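Local coordinates for 3-ketosteroid-delta4-5alpha-dehydrogenase (Rhodococcus jostii, PDB 4AT2), which uses a bound FAD to dehydrogenate 3-ketosteroids, probably introducing the delta-4 double bond into the first ring of the steroid, at residues Gly77-Leu82 against Ala283-His288. Numbering follows the deposited sequence.
Sequences GGATAL and AAIEEH. Unlike the reference sequence in segment 77-82: T80 (reference Ala). With FAD (flavin-adenine dinucleotide), chain D.
A79 and H288 grip one phosphate oxygen of FAD between them, a worked example of two chain segments that meet both directly and through a shared cofactor. The backbone N of A79 donates to O2A at 2.9 Å. H288 NE2 reaches the same oxygen at 2.8 Å in a nearly straight bond (172°), the adenosine-side phosphorus lying in the plane of the imidazole at its edge. Within the two segments, the other oxygen of this phosphate, O1A, takes its hydrogen bonds from T80: the backbone N bonds there, and OG1 donates at 2.6 Å while accepting from the ribityl O4'. With OG1 anti to the carbonyl carbon (chi1 -58°), the hydroxyl sits beside its own amide and both turn to the phosphate.

Direct contact between the segments involves mostly carbon atoms and no hydrogen bond. I285 CD1 lies against the backbone N of A79 at 3.7 Å and close to the CA of G78, where the positive phi and the nearby O5B of FAD both favour glycine. A79 CB meets A284 CB at 3.9 Å, and L82 crosses I285 at about a right angle, L82 CD1 on I285 CG2 at 3.8 Å.

In the second shell, S262 OG holds H288 ND1, fixing the ring's rotation, and I51 N, at the start of helix 51-62 within a probable Rossmann-type GxGxxG motif, bonds T80 OG1. Replacing H288 by an alanine is likely to leave O2A with one fewer donor, A79 N remaining, and S262 OG without its ring partner. Amides, a hydroxyl and an imidazole thus converge on the adenosine-side phosphate, whose negative charge is probably stabilised by several N-H and O-H dipoles.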
ATOM      1  N   GLY A  77      -2.147  -2.870 -30.074  1.00 16.22           N
ATOM      2  CA  GLY A  77      -2.232  -1.525 -29.518  1.00 16.34           C
ATOM      3  C   GLY A  77      -2.461  -1.465 -28.021  1.00 15.94           C
ATOM      4  O   GLY A  77      -1.793  -0.691 -27.323  1.00 15.83           O
ATOM      5  N   GLY A  78      -3.414  -2.264 -27.536  1.00 16.03           N
ATOM      6  CA  GLY A  78      -3.783  -2.290 -26.109  1.00 15.83           C
ATOM      7  C   GLY A  78      -4.114  -0.910 -25.571  1.00 15.93           C
ATOM      8  O   GLY A  78      -4.635  -0.058 -26.297  1.00 16.58           O
ATOM      9  N   ALA A  79      -3.809  -0.689 -24.295  1.00 15.34           N
ATOM     10  CA  ALA A  79      -3.940   0.629 -23.670  1.00 15.52           C
ATOM     11  C   ALA A  79      -2.965   1.624 -24.287  1.00 15.47           C
ATOM     12  O   ALA A  79      -3.224   2.827 -24.310  1.00 15.36           O
ATOM     13  CB  ALA A  79      -3.694   0.530 -22.168  1.00 14.97           C
ATOM     14  N   THR A  80      -1.836   1.124 -24.789  1.00 14.99           N
ATOM     15  CA  THR A  80      -0.815   2.012 -25.342  1.00 14.91           C
ATOM     16  C   THR A  80      -1.351   2.899 -26.477  1.00 15.89           C
ATOM     17  O   THR A  80      -1.082   4.101 -26.509  1.00 15.14           O
ATOM     18  CB  THR A  80       0.426   1.218 -25.811  1.00 14.73           C
ATOM     19  OG1 THR A  80       0.963   0.477 -24.700  1.00 14.13           O
ATOM     20  CG2 THR A  80       1.492   2.158 -26.355  1.00 14.69           C
ATOM     21  N   ALA A  81      -2.098   2.299 -27.403  1.00 16.48           N
ATOM     22  CA  ALA A  81      -2.616   3.029 -28.559  1.00 17.83           C
ATOM     23  C   ALA A  81      -3.644   4.107 -28.168  1.00 18.79           C
ATOM     24  O   ALA A  81      -3.935   5.018 -28.952  1.00 19.93           O
ATOM     25  CB  ALA A  81      -3.207   2.050 -29.575  1.00 17.88           C
ATOM     26  N   LEU A  82      -4.175   4.008 -26.948  1.00 19.41           N
ATOM     27  CA  LEU A  82      -5.155   4.975 -26.424  1.00 19.84           C
ATOM     28  C   LEU A  82      -4.537   6.034 -25.496  1.00 19.72           C
ATOM     29  O   LEU A  82      -5.219   6.983 -25.078  1.00 19.57           O
ATOM     30  CB  LEU A  82      -6.287   4.236 -25.700  1.00 20.53           C
ATOM     31  CG  LEU A  82      -6.904   2.996 -26.367  1.00 21.22           C
ATOM     32  CD1 LEU A  82      -7.907   2.322 -25.445  1.00 21.43           C
ATOM     33  CD2 LEU A  82      -7.559   3.338 -27.699  1.00 22.40           C
ATOM     34  N   ALA A 283      -8.184   2.885 -15.670  1.00 20.14           N
ATOM     35  CA  ALA A 283      -7.414   2.175 -16.712  1.00 19.84           C
ATOM     36  C   ALA A 283      -8.178   2.095 -18.031  1.00 20.27           C
ATOM     37  O   ALA A 283      -9.412   2.098 -18.044  1.00 21.58           O
ATOM     38  CB  ALA A 283      -6.985   0.785 -16.253  1.00 19.42           C
ATOM     39  N   ALA A 284      -7.432   2.021 -19.131  1.00 20.44           N
ATOM     40  CA  ALA A 284      -8.005   2.166 -20.473  1.00 21.00           C
ATOM     41  C   ALA A 284      -8.803   0.959 -20.962  1.00 21.84           C
ATOM     42  O   ALA A 284      -9.864   1.133 -21.562  1.00 22.50           O
ATOM     43  CB  ALA A 284      -6.919   2.526 -21.480  1.00 20.53           C
ATOM     44  N   ILE A 285      -8.297  -0.250 -20.718  1.00 21.52           N
ATOM     45  CA  ILE A 285      -8.914  -1.463 -21.293  1.00 21.35           C
ATOM     46  C   ILE A 285      -9.213  -2.560 -20.266  1.00 21.27           C
ATOM     47  O   ILE A 285      -8.448  -2.755 -19.323  1.00 21.15           O
ATOM     48  CB  ILE A 285      -8.097  -2.023 -22.496  1.00 21.35           C
ATOM     49  CG1 ILE A 285      -6.723  -2.548 -22.053  1.00 20.91           C
ATOM     50  CG2 ILE A 285      -7.943  -0.956 -23.585  1.00 21.90           C
ATOM     51  CD1 ILE A 285      -5.990  -3.371 -23.103  1.00 20.83           C
ATOM     52  N   GLU A 286     -10.317  -3.280 -20.475  1.00 21.54           N
ATOM     53  CA  GLU A 286     -10.767  -4.338 -19.553  1.00 22.11           C
ATOM     54  C   GLU A 286      -9.964  -5.639 -19.630  1.00 20.71           C
ATOM     55  O   GLU A 286     -10.073  -6.493 -18.746  1.00 21.17           O
ATOM     56  CB  GLU A 286     -12.272  -4.618 -19.696  1.00 25.29           C
ATOM     57  CG  GLU A 286     -12.709  -5.272 -21.003  1.00 28.52           C
ATOM     58  CD  GLU A 286     -14.201  -5.604 -21.043  1.00 31.80           C
ATOM     59  OE1 GLU A 286     -15.009  -4.877 -20.416  1.00 34.23           O
ATOM     60  OE2 GLU A 286     -14.571  -6.599 -21.707  1.00 33.71           O
ATOM     61  N   GLU A 287      -9.146  -5.783 -20.668  1.00 18.20           N
ATOM     62  CA  GLU A 287      -8.247  -6.929 -20.779  1.00 17.02           C
ATOM     63  C   GLU A 287      -7.132  -6.900 -19.720  1.00 15.61           C
ATOM     64  O   GLU A 287      -6.384  -7.863 -19.580  1.00 15.83           O
ATOM     65  CB  GLU A 287      -7.662  -7.018 -22.191  1.00 17.26           C
ATOM     66  CG  GLU A 287      -8.671  -7.455 -23.253  1.00 18.15           C
ATOM     67  CD  GLU A 287      -9.630  -6.353 -23.682  1.00 18.51           C
ATOM     68  OE1 GLU A 287      -9.354  -5.161 -23.423  1.00 18.28           O
ATOM     69  OE2 GLU A 287     -10.671  -6.683 -24.290  1.00 19.27           O
ATOM     70  N   HIS A 288      -7.044  -5.808 -18.965  1.00 14.53           N
ATOM     71  CA  HIS A 288      -6.096  -5.713 -17.844  1.00 13.69           C
ATOM     72  C   HIS A 288      -6.689  -6.405 -16.646  1.00 12.98           C
ATOM     73  O   HIS A 288      -7.206  -5.755 -15.732  1.00 12.91           O
ATOM     74  CB  HIS A 288      -5.783  -4.248 -17.528  1.00 13.96           C
ATOM     75  CG  HIS A 288      -4.753  -3.613 -18.447  1.00 14.15           C
ATOM     76  ND1 HIS A 288      -3.914  -2.646 -18.027  1.00 14.49           N
ATOM     77  CD2 HIS A 288      -4.447  -3.838 -19.794  1.00 14.56           C
ATOM     78  CE1 HIS A 288      -3.113  -2.265 -19.047  1.00 14.81           C
ATOM     79  NE2 HIS A 288      -3.445  -2.991 -20.129  1.00 14.64           N
TER
HETATM   80  PA  FAD D1492      -1.033  -2.691 -23.121  1.00 11.69           P
HETATM   81  O1A FAD D1492      -0.475  -1.626 -23.981  1.00 12.46           O
HETATM   82  O2A FAD D1492      -2.427  -2.579 -22.667  1.00 12.25           O
HETATM   83  O5B FAD D1492      -0.854  -4.085 -23.889  1.00 11.43           O
HETATM   84  C5B FAD D1492      -1.252  -5.318 -23.281  1.00 11.28           C
HETATM   85  C4B FAD D1492      -1.860  -6.224 -24.365  1.00 11.54           C
HETATM   86  O4B FAD D1492      -2.080  -7.495 -23.715  1.00 11.14           O
HETATM   87  C3B FAD D1492      -3.237  -5.693 -24.785  1.00 11.63           C
HETATM   88  O3B FAD D1492      -3.285  -5.589 -26.230  1.00 11.90           O
HETATM   89  C2B FAD D1492      -4.216  -6.740 -24.243  1.00 11.69           C
HETATM   90  O2B FAD D1492      -5.358  -6.883 -25.130  1.00 11.83           O
HETATM   91  C1B FAD D1492      -3.353  -8.001 -24.226  1.00 11.54           C
HETATM   92  N9A FAD D1492      -3.816  -9.036 -23.276  1.00 11.47           N
HETATM   93  C8A FAD D1492      -4.415  -8.882 -22.089  1.00 11.66           C
HETATM   94  N7A FAD D1492      -4.641 -10.090 -21.577  1.00 11.94           N
HETATM   95  C5A FAD D1492      -4.170 -11.010 -22.441  1.00 11.90           C
HETATM   96  C6A FAD D1492      -4.129 -12.365 -22.447  1.00 12.02           C
HETATM   97  N6A FAD D1492      -4.630 -13.033 -21.407  1.00 12.56           N
HETATM   98  N1A FAD D1492      -3.594 -13.054 -23.469  1.00 11.69           N
HETATM   99  C2A FAD D1492      -3.053 -12.381 -24.555  1.00 11.81           C
HETATM  100  N3A FAD D1492      -3.103 -10.990 -24.543  1.00 11.61           N
HETATM  101  C4A FAD D1492      -3.662 -10.344 -23.487  1.00 11.62           C
HETATM  102  N1  FAD D1492       1.194   5.978 -19.637  1.00 11.05           N
HETATM  103  C2  FAD D1492       2.304   6.685 -20.064  1.00 11.17           C
HETATM  104  O2  FAD D1492       3.417   6.314 -19.718  1.00 10.82           O
HETATM  105  N3  FAD D1492       2.150   7.810 -20.887  1.00 11.25           N
HETATM  106  C4  FAD D1492       0.875   8.248 -21.249  1.00 11.44           C
HETATM  107  O4  FAD D1492       0.778   9.251 -21.962  1.00 11.60           O
HETATM  108  C4X FAD D1492      -0.247   7.536 -20.810  1.00 11.51           C
HETATM  109  N5  FAD D1492      -1.501   7.946 -21.123  1.00 12.24           N
HETATM  110  C5X FAD D1492      -2.556   7.385 -20.501  1.00 12.29           C
HETATM  111  C6  FAD D1492      -3.827   7.959 -20.615  1.00 12.47           C
HETATM  112  C7  FAD D1492      -4.931   7.378 -19.988  1.00 12.80           C
HETATM  113  C7M FAD D1492      -6.187   8.000 -20.137  1.00 13.33           C
HETATM  114  C8  FAD D1492      -4.765   6.205 -19.221  1.00 12.79           C
HETATM  115  C8M FAD D1492      -5.837   5.562 -18.568  1.00 12.48           C
HETATM  116  C9  FAD D1492      -3.497   5.629 -19.120  1.00 12.40           C
HETATM  117  C9A FAD D1492      -2.388   6.226 -19.737  1.00 12.12           C
HETATM  118  N10 FAD D1492      -1.148   5.691 -19.614  1.00 11.50           N
HETATM  119  C10 FAD D1492      -0.085   6.405 -20.009  1.00 11.42           C
HETATM  120  C1' FAD D1492      -0.916   4.305 -19.130  1.00 11.20           C
HETATM  121  C2' FAD D1492      -0.508   3.406 -20.306  1.00 11.14           C
HETATM  122  O2' FAD D1492      -1.507   3.580 -21.312  1.00 11.97           O
HETATM  123  C3' FAD D1492      -0.450   1.929 -19.881  1.00 10.51           C
HETATM  124  O3' FAD D1492       0.013   1.776 -18.528  1.00 10.13           O
HETATM  125  C4' FAD D1492       0.470   1.153 -20.837  1.00 10.67           C
HETATM  126  O4' FAD D1492      -0.022   1.330 -22.174  1.00 10.46           O
HETATM  127  C5' FAD D1492       0.475  -0.338 -20.490  1.00 10.44           C
HETATM  128  O5' FAD D1492       1.412  -1.003 -21.359  1.00 10.70           O
HETATM  129  P   FAD D1492       1.409  -2.612 -21.468  1.00 10.90           P
HETATM  130  O1P FAD D1492       1.644  -3.215 -20.152  1.00 10.00           O
HETATM  131  O2P FAD D1492       2.282  -2.980 -22.633  1.00 10.09           O
HETATM  132  O3P FAD D1492      -0.167  -2.919 -21.752  1.00 11.06           O